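Local structure of superoxide dismutase [Fe] (Methanothermobacter thermautotrophicus, 1MA1) at residues D92-E97 / I191-E196; Q39-G44 / L71-G76. The protein converts superoxide radicals into hydrogen peroxide and oxygen at an iron centre, one per subunit of a homotetramer. All coordinates share one frame; numbering follows the deposited sequence.

Interaction 1: D92-E97 / I191-E196; sequences DECGGE and IVNWKE
Cys-94 and Gly-95 lie against the turn that leads into helix 194-202, and here the fit is close. The backbone N of Gly-95 donates to Val-192 O (2.8 Å) in a bond bent only modestly, 157° at the hydrogen. Beside it, Cys-94 CB rests 3.2 Å from the same Val-192 O, and SG, turned anti to its own carbonyl carbon (chi1 -65°), reaches over CA and CB of Asn-193. That asparagine is the N-cap of the helix: its OD1 accepts from Glu-196 N, which comes from above the amide plane.

Further along, across the contact, the indole of Trp-194 meets only main-chain atoms of 95-97. NE1 donates to Gly-96 O (3.0 Å) from well out of the carbonyl plane, a bent bond of 135°, while CD1 presents the ring edge to Gly-95 O, in plane. Val-192 CG1 sits over one face. Toward solvent the contact thins: Gly-96 and Glu-97 are exposed at its margin, and the CB of Glu-97 points away from 191-196. The loop 92-97, linking helices 64-86 and 100-110, is thus tied to the start of the C-terminal helix, with Trp-194 also touching Pro-98 in the loop and Phe-116 on helix 113-125.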
ATOM      1  N   ASP A  92      26.588  -1.520 -27.422  1.00 34.07           N
ATOM      2  CA  ASP A  92      26.972  -1.906 -28.765  1.00 35.69           C
ATOM      3  C   ASP A  92      26.604  -3.354 -29.056  1.00 35.60           C
ATOM      4  O   ASP A  92      26.842  -3.847 -30.152  1.00 35.51           O
ATOM      5  CB  ASP A  92      28.470  -1.707 -28.940  1.00 37.47           C
ATOM      6  CG  ASP A  92      29.263  -2.353 -27.824  1.00 42.53           C
ATOM      7  OD1 ASP A  92      29.654  -3.534 -27.960  1.00 42.84           O
ATOM      8  OD2 ASP A  92      29.475  -1.676 -26.786  1.00 46.17           O
ATOM      9  N   GLU A  93      26.019  -4.032 -28.077  1.00 35.20           N
ATOM     10  CA  GLU A  93      25.490  -5.364 -28.312  1.00 35.21           C
ATOM     11  C   GLU A  93      23.990  -5.377 -28.100  1.00 34.45           C
ATOM     12  O   GLU A  93      23.326  -6.356 -28.407  1.00 34.91           O
ATOM     13  CB  GLU A  93      26.165  -6.366 -27.382  1.00 35.87           C
ATOM     14  CG  GLU A  93      27.612  -6.678 -27.740  1.00 40.34           C
ATOM     15  CD  GLU A  93      28.384  -7.307 -26.572  1.00 45.21           C
ATOM     16  OE1 GLU A  93      27.862  -8.253 -25.943  1.00 47.67           O
ATOM     17  OE2 GLU A  93      29.522  -6.861 -26.280  1.00 47.13           O
ATOM     18  N   CYS A  94      23.455  -4.280 -27.577  1.00 33.65           N
ATOM     19  CA  CYS A  94      22.084  -4.268 -27.090  1.00 32.27           C
ATOM     20  C   CYS A  94      21.357  -3.033 -27.588  1.00 31.97           C
ATOM     21  O   CYS A  94      21.798  -2.381 -28.528  1.00 32.58           O
ATOM     22  CB  CYS A  94      22.070  -4.288 -25.556  1.00 33.66           C
ATOM     23  SG  CYS A  94      22.745  -5.785 -24.799  1.00 32.75           S
ATOM     24  N   GLY A  95      20.245  -2.705 -26.944  1.00 31.70           N
ATOM     25  CA  GLY A  95      19.406  -1.632 -27.441  1.00 30.97           C
ATOM     26  C   GLY A  95      18.688  -2.094 -28.691  1.00 30.45           C
ATOM     27  O   GLY A  95      18.417  -3.293 -28.838  1.00 30.25           O
ATOM     28  N   GLY A  96      18.383  -1.156 -29.586  1.00 28.60           N
ATOM     29  CA  GLY A  96      17.574  -1.479 -30.740  1.00 28.86           C
ATOM     30  C   GLY A  96      16.180  -1.893 -30.330  1.00 30.90           C
ATOM     31  O   GLY A  96      15.713  -1.533 -29.238  1.00 31.89           O
ATOM     32  N   GLU A  97      15.500  -2.643 -31.188  1.00 31.15           N
ATOM     33  CA  GLU A  97      14.235  -3.223 -30.786  1.00 33.32           C
ATOM     34  C   GLU A  97      14.166  -4.732 -30.967  1.00 32.60           C
ATOM     35  O   GLU A  97      15.006  -5.327 -31.629  1.00 32.40           O
ATOM     36  CB  GLU A  97      13.063  -2.533 -31.503  1.00 34.76           C
ATOM     37  CG  GLU A  97      13.306  -2.099 -32.935  1.00 37.35           C
ATOM     38  CD  GLU A  97      12.101  -1.361 -33.551  1.00 39.24           C
ATOM     39  OE1 GLU A  97      11.058  -2.003 -33.844  1.00 38.85           O
ATOM     40  OE2 GLU A  97      12.202  -0.131 -33.744  1.00 40.70           O
ATOM     41  N   ILE A 191      20.418   0.160 -23.659  1.00 23.52           N
ATOM     42  CA  ILE A 191      21.100  -0.989 -23.094  1.00 22.64           C
ATOM     43  C   ILE A 191      20.178  -2.161 -22.759  1.00 24.95           C
ATOM     44  O   ILE A 191      20.613  -3.128 -22.138  1.00 25.07           O
ATOM     45  CB  ILE A 191      21.888  -0.575 -21.840  1.00 21.30           C
ATOM     46  CG1 ILE A 191      20.995   0.263 -20.900  1.00 16.11           C
ATOM     47  CG2 ILE A 191      23.105   0.217 -22.260  1.00 19.44           C
ATOM     48  CD1 ILE A 191      21.589   0.528 -19.535  1.00  8.62           C
ATOM     49  N   VAL A 192      18.915  -2.085 -23.176  1.00 25.82           N
ATOM     50  CA  VAL A 192      18.023  -3.237 -23.064  1.00 26.49           C
ATOM     51  C   VAL A 192      18.593  -4.430 -23.833  1.00 26.06           C
ATOM     52  O   VAL A 192      18.930  -4.320 -25.009  1.00 26.54           O
ATOM     53  CB  VAL A 192      16.603  -2.933 -23.635  1.00 27.23           C
ATOM     54  CG1 VAL A 192      15.618  -4.052 -23.259  1.00 24.85           C
ATOM     55  CG2 VAL A 192      16.122  -1.616 -23.111  1.00 28.99           C
ATOM     56  N   ASN A 193      18.683  -5.574 -23.166  1.00 25.52           N
ATOM     57  CA  ASN A 193      19.064  -6.818 -23.826  1.00 24.03           C
ATOM     58  C   ASN A 193      17.827  -7.576 -24.329  1.00 24.51           C
ATOM     59  O   ASN A 193      17.247  -8.400 -23.614  1.00 23.38           O
ATOM     60  CB  ASN A 193      19.851  -7.701 -22.853  1.00 22.73           C
ATOM     61  CG  ASN A 193      20.442  -8.936 -23.523  1.00 22.18           C
ATOM     62  OD1 ASN A 193      19.976  -9.374 -24.570  1.00 20.73           O
ATOM     63  ND2 ASN A 193      21.461  -9.511 -22.902  1.00 21.88           N
ATOM     64  N   TRP A 194      17.428  -7.307 -25.569  1.00 24.37           N
ATOM     65  CA  TRP A 194      16.233  -7.941 -26.112  1.00 23.94           C
ATOM     66  C   TRP A 194      16.395  -9.452 -26.315  1.00 24.03           C
ATOM     67  O   TRP A 194      15.414 -10.194 -26.269  1.00 23.92           O
ATOM     68  CB  TRP A 194      15.815  -7.269 -27.428  1.00 21.56           C
ATOM     69  CG  TRP A 194      15.268  -5.889 -27.230  1.00 22.06           C
ATOM     70  CD1 TRP A 194      15.806  -4.713 -27.685  1.00 21.04           C
ATOM     71  CD2 TRP A 194      14.106  -5.528 -26.470  1.00 21.31           C
ATOM     72  NE1 TRP A 194      15.059  -3.650 -27.247  1.00 19.97           N
ATOM     73  CE2 TRP A 194      14.009  -4.116 -26.501  1.00 21.14           C
ATOM     74  CE3 TRP A 194      13.140  -6.260 -25.764  1.00 20.82           C
ATOM     75  CZ2 TRP A 194      12.984  -3.417 -25.844  1.00 19.52           C
ATOM     76  CZ3 TRP A 194      12.117  -5.565 -25.107  1.00 19.58           C
ATOM     77  CH2 TRP A 194      12.053  -4.155 -25.156  1.00 20.05           C
ATOM     78  N   LYS A 195      17.621  -9.911 -26.531  1.00 24.08           N
ATOM     79  CA  LYS A 195      17.855 -11.339 -26.658  1.00 25.56           C
ATOM     80  C   LYS A 195      17.285 -12.036 -25.433  1.00 24.46           C
ATOM     81  O   LYS A 195      16.546 -13.009 -25.559  1.00 22.41           O
ATOM     82  CB  LYS A 195      19.356 -11.650 -26.768  1.00 29.28           C
ATOM     83  CG  LYS A 195      20.115 -10.860 -27.836  1.00 35.52           C
ATOM     84  CD  LYS A 195      19.472 -10.995 -29.214  1.00 39.77           C
ATOM     85  CE  LYS A 195      19.447 -12.438 -29.712  1.00 43.07           C
ATOM     86  NZ  LYS A 195      18.789 -12.534 -31.064  1.00 44.52           N
ATOM     87  N   GLU A 196      17.628 -11.520 -24.254  1.00 24.22           N
ATOM     88  CA  GLU A 196      17.260 -12.144 -22.985  1.00 24.59           C
ATOM     89  C   GLU A 196      15.754 -12.092 -22.781  1.00 25.15           C
ATOM     90  O   GLU A 196      15.132 -13.077 -22.367  1.00 25.32           O
ATOM     91  CB  GLU A 196      17.960 -11.437 -21.816  1.00 24.00           C
ATOM     92  CG  GLU A 196      17.581 -11.938 -20.427  1.00 24.36           C
ATOM     93  CD  GLU A 196      17.803 -13.429 -20.266  1.00 27.60           C
ATOM     94  OE1 GLU A 196      18.751 -13.954 -20.899  1.00 30.54           O
ATOM     95  OE2 GLU A 196      17.048 -14.078 -19.503  1.00 28.41           O
TER

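Interaction 2: Q39-G44 / L71-G76; sequences QAYVDG and LSFHVG
Tyr-41 and His-74 face each other, CA atoms 4.7 Å apart, where segments 39-44 and 71-76 run roughly antiparallel, their axes crossing at -138° and 8.0 Å apart. They belong to the two long helices of the alpha-hairpin domain of iron/manganese superoxide dismutases. Gly-44, with no side chain, lets its CA meet the ring face of His-74.

The imidazole, its CG anti to the carbonyl carbon, lies between Gly-44 CA, centred over one face in a CH-pi contact 3.5 Å from the ring centroid, and Phe-73 CD2, offset toward the rim on the opposite face. Tyr-41 meets the same imidazole rim to rim, CD1 lying 3.5 Å from His-74 CD2, with the planes inclined at 40°. Toward Phe-73 the tyrosine turns its edge in an offset edge-to-face pair, planes at 86° and centroids 5.8 Å apart.

The cluster borders the active site. The tyrosine side chain also touches His-171 and packs against the ring of His-81, two of the iron ligands, and comes about 5 Å from the metal at its nearest atoms. Nearer the backbone, Tyr-41 CB rests 3.4 Å from His-74 O.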
ATOM      1  N   GLN A  39      22.567  -6.193  -2.498  1.00 17.68           N
ATOM      2  CA  GLN A  39      23.113  -6.945  -1.362  1.00 16.14           C
ATOM      3  C   GLN A  39      22.202  -6.837  -0.133  1.00 15.19           C
ATOM      4  O   GLN A  39      21.983  -7.814   0.576  1.00 16.48           O
ATOM      5  CB  GLN A  39      24.497  -6.425  -1.015  1.00 13.58           C
ATOM      6  CG  GLN A  39      25.149  -7.174   0.100  1.00 11.93           C
ATOM      7  CD  GLN A  39      25.467  -8.608  -0.270  1.00 10.94           C
ATOM      8  OE1 GLN A  39      26.209  -8.870  -1.205  1.00  6.54           O
ATOM      9  NE2 GLN A  39      24.905  -9.552   0.487  1.00 12.59           N
ATOM     10  N   ALA A  40      21.659  -5.650   0.096  1.00 12.97           N
ATOM     11  CA  ALA A  40      20.806  -5.430   1.253  1.00 16.15           C
ATOM     12  C   ALA A  40      19.552  -6.327   1.216  1.00 17.05           C
ATOM     13  O   ALA A  40      19.063  -6.785   2.268  1.00 15.80           O
ATOM     14  CB  ALA A  40      20.410  -3.942   1.343  1.00 12.48           C
ATOM     15  N   TYR A  41      19.041  -6.592   0.012  1.00 16.38           N
ATOM     16  CA  TYR A  41      17.877  -7.468  -0.116  1.00 16.79           C
ATOM     17  C   TYR A  41      18.227  -8.938   0.098  1.00 16.90           C
ATOM     18  O   TYR A  41      17.470  -9.655   0.742  1.00 16.89           O
ATOM     19  CB  TYR A  41      17.179  -7.273  -1.475  1.00 13.52           C
ATOM     20  CG  TYR A  41      16.801  -5.834  -1.701  1.00 16.72           C
ATOM     21  CD1 TYR A  41      16.132  -5.113  -0.714  1.00 16.64           C
ATOM     22  CD2 TYR A  41      17.222  -5.150  -2.839  1.00 17.04           C
ATOM     23  CE1 TYR A  41      15.914  -3.755  -0.847  1.00 17.70           C
ATOM     24  CE2 TYR A  41      17.009  -3.780  -2.972  1.00 17.61           C
ATOM     25  CZ  TYR A  41      16.361  -3.090  -1.970  1.00 17.73           C
ATOM     26  OH  TYR A  41      16.203  -1.727  -2.044  1.00 18.61           O
ATOM     27  N   VAL A  42      19.371  -9.375  -0.422  1.00 15.62           N
ATOM     28  CA  VAL A  42      19.930 -10.659  -0.042  1.00 14.89           C
ATOM     29  C   VAL A  42      19.990 -10.824   1.465  1.00 17.49           C
ATOM     30  O   VAL A  42      19.469 -11.806   1.996  1.00 17.33           O
ATOM     31  CB  VAL A  42      21.340 -10.831  -0.572  1.00 15.55           C
ATOM     32  CG1 VAL A  42      21.958 -12.109   0.016  1.00  3.60           C
ATOM     33  CG2 VAL A  42      21.308 -10.823  -2.103  1.00 12.23           C
ATOM     34  N   ASP A  43      20.610  -9.873   2.159  1.00 16.58           N
ATOM     35  CA  ASP A  43      20.763  -9.999   3.600  1.00 18.56           C
ATOM     36  C   ASP A  43      19.429  -9.895   4.320  1.00 20.93           C
ATOM     37  O   ASP A  43      19.186 -10.608   5.303  1.00 21.79           O
ATOM     38  CB  ASP A  43      21.706  -8.935   4.143  1.00 17.77           C
ATOM     39  CG  ASP A  43      23.032  -8.943   3.450  1.00 19.68           C
ATOM     40  OD1 ASP A  43      23.530 -10.041   3.084  1.00 21.29           O
ATOM     41  OD2 ASP A  43      23.572  -7.841   3.281  1.00 21.06           O
ATOM     42  N   GLY A  44      18.563  -9.006   3.830  1.00 21.29           N
ATOM     43  CA  GLY A  44      17.233  -8.865   4.406  1.00 20.20           C
ATOM     44  C   GLY A  44      16.501 -10.190   4.382  1.00 19.99           C
ATOM     45  O   GLY A  44      16.028 -10.681   5.412  1.00 18.59           O
ATOM     46  N   LEU A  71       9.234 -10.229   4.140  1.00 14.58           N
ATOM     47  CA  LEU A  71       9.803 -11.233   3.271  1.00 14.44           C
ATOM     48  C   LEU A  71       9.475 -10.892   1.830  1.00 14.99           C
ATOM     49  O   LEU A  71      10.323 -11.006   0.938  1.00 15.30           O
ATOM     50  CB  LEU A  71       9.247 -12.621   3.594  1.00 15.80           C
ATOM     51  CG  LEU A  71       9.868 -13.757   2.770  1.00 17.12           C
ATOM     52  CD1 LEU A  71      11.336 -13.944   3.149  1.00 12.36           C
ATOM     53  CD2 LEU A  71       9.074 -15.049   2.987  1.00 14.97           C
ATOM     54  N   SER A  72       8.242 -10.467   1.591  1.00 13.31           N
ATOM     55  CA  SER A  72       7.833 -10.199   0.220  1.00 12.18           C
ATOM     56  C   SER A  72       8.622  -8.999  -0.311  1.00 12.61           C
ATOM     57  O   SER A  72       8.935  -8.922  -1.506  1.00 12.15           O
ATOM     58  CB  SER A  72       6.319  -9.926   0.149  1.00  8.46           C
ATOM     59  OG  SER A  72       5.978  -8.725   0.820  1.00  5.87           O
ATOM     60  N   PHE A  73       8.942  -8.066   0.586  1.00 11.51           N
ATOM     61  CA  PHE A  73       9.707  -6.878   0.232  1.00 11.58           C
ATOM     62  C   PHE A  73      11.111  -7.255  -0.247  1.00 12.15           C
ATOM     63  O   PHE A  73      11.528  -6.853  -1.325  1.00 13.29           O
ATOM     64  CB  PHE A  73       9.805  -5.950   1.440  1.00 12.18           C
ATOM     65  CG  PHE A  73      10.691  -4.758   1.219  1.00 12.64           C
ATOM     66  CD1 PHE A  73      10.302  -3.744   0.365  1.00 10.50           C
ATOM     67  CD2 PHE A  73      11.940  -4.671   1.841  1.00 13.23           C
ATOM     68  CE1 PHE A  73      11.130  -2.664   0.122  1.00 11.25           C
ATOM     69  CE2 PHE A  73      12.782  -3.582   1.604  1.00 12.21           C
ATOM     70  CZ  PHE A  73      12.370  -2.579   0.738  1.00 12.85           C
ATOM     71  N   HIS A  74      11.834  -8.028   0.554  1.00 12.15           N
ATOM     72  CA  HIS A  74      13.227  -8.329   0.270  1.00 11.78           C
ATOM     73  C   HIS A  74      13.409  -9.325  -0.836  1.00 11.21           C
ATOM     74  O   HIS A  74      14.332  -9.206  -1.632  1.00 13.19           O
ATOM     75  CB  HIS A  74      13.936  -8.848   1.520  1.00 11.20           C
ATOM     76  CG  HIS A  74      14.360  -7.764   2.446  1.00 12.66           C
ATOM     77  ND1 HIS A  74      14.026  -7.755   3.781  1.00 12.36           N
ATOM     78  CD2 HIS A  74      15.047  -6.620   2.215  1.00 10.57           C
ATOM     79  CE1 HIS A  74      14.485  -6.649   4.336  1.00 13.38           C
ATOM     80  NE2 HIS A  74      15.107  -5.946   3.407  1.00 12.29           N
ATOM     81  N   VAL A  75      12.546 -10.326  -0.880  1.00 11.52           N
ATOM     82  CA  VAL A  75      12.663 -11.344  -1.918  1.00 11.87           C
ATOM     83  C   VAL A  75      12.257 -10.737  -3.266  1.00 12.61           C
ATOM     84  O   VAL A  75      12.878 -11.017  -4.308  1.00  9.61           O
ATOM     85  CB  VAL A  75      11.792 -12.575  -1.598  1.00 10.75           C
ATOM     86  CG1 VAL A  75      11.789 -13.526  -2.769  1.00 11.15           C
ATOM     87  CG2 VAL A  75      12.329 -13.277  -0.345  1.00  9.10           C
ATOM     88  N   GLY A  76      11.238  -9.877  -3.220  1.00 12.65           N
ATOM     89  CA  GLY A  76      10.912  -9.044  -4.360  1.00 13.60           C
ATOM     90  C   GLY A  76      12.062  -8.173  -4.829  1.00 14.23           C
ATOM     91  O   GLY A  76      12.378  -8.140  -6.026  1.00 15.78           O
TER

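Overall arrangement
Interactions 1 and 2 share no helix segment and lie on opposite sides of the chain's centre, their centres 28 Å apart and their nearest atoms about 15 Å apart. Helix 64-86 carries one side of interaction 2 (71-76), and the loop 92-97 of interaction 1 follows that helix. Each is partly buried, but the chemistry differs. Helix-to-helix packing in 39-44/71-76 is made by aromatic rings and a glycine, with no hydrogen bond across it, with Tyr-41 near the iron and two other subunits close by. In 92-97/191-196 a loop meets the turn and first residue of helix 194-202 through hydrogen bonds to main-chain carbonyls, farther from the metal, and no other chain touches it.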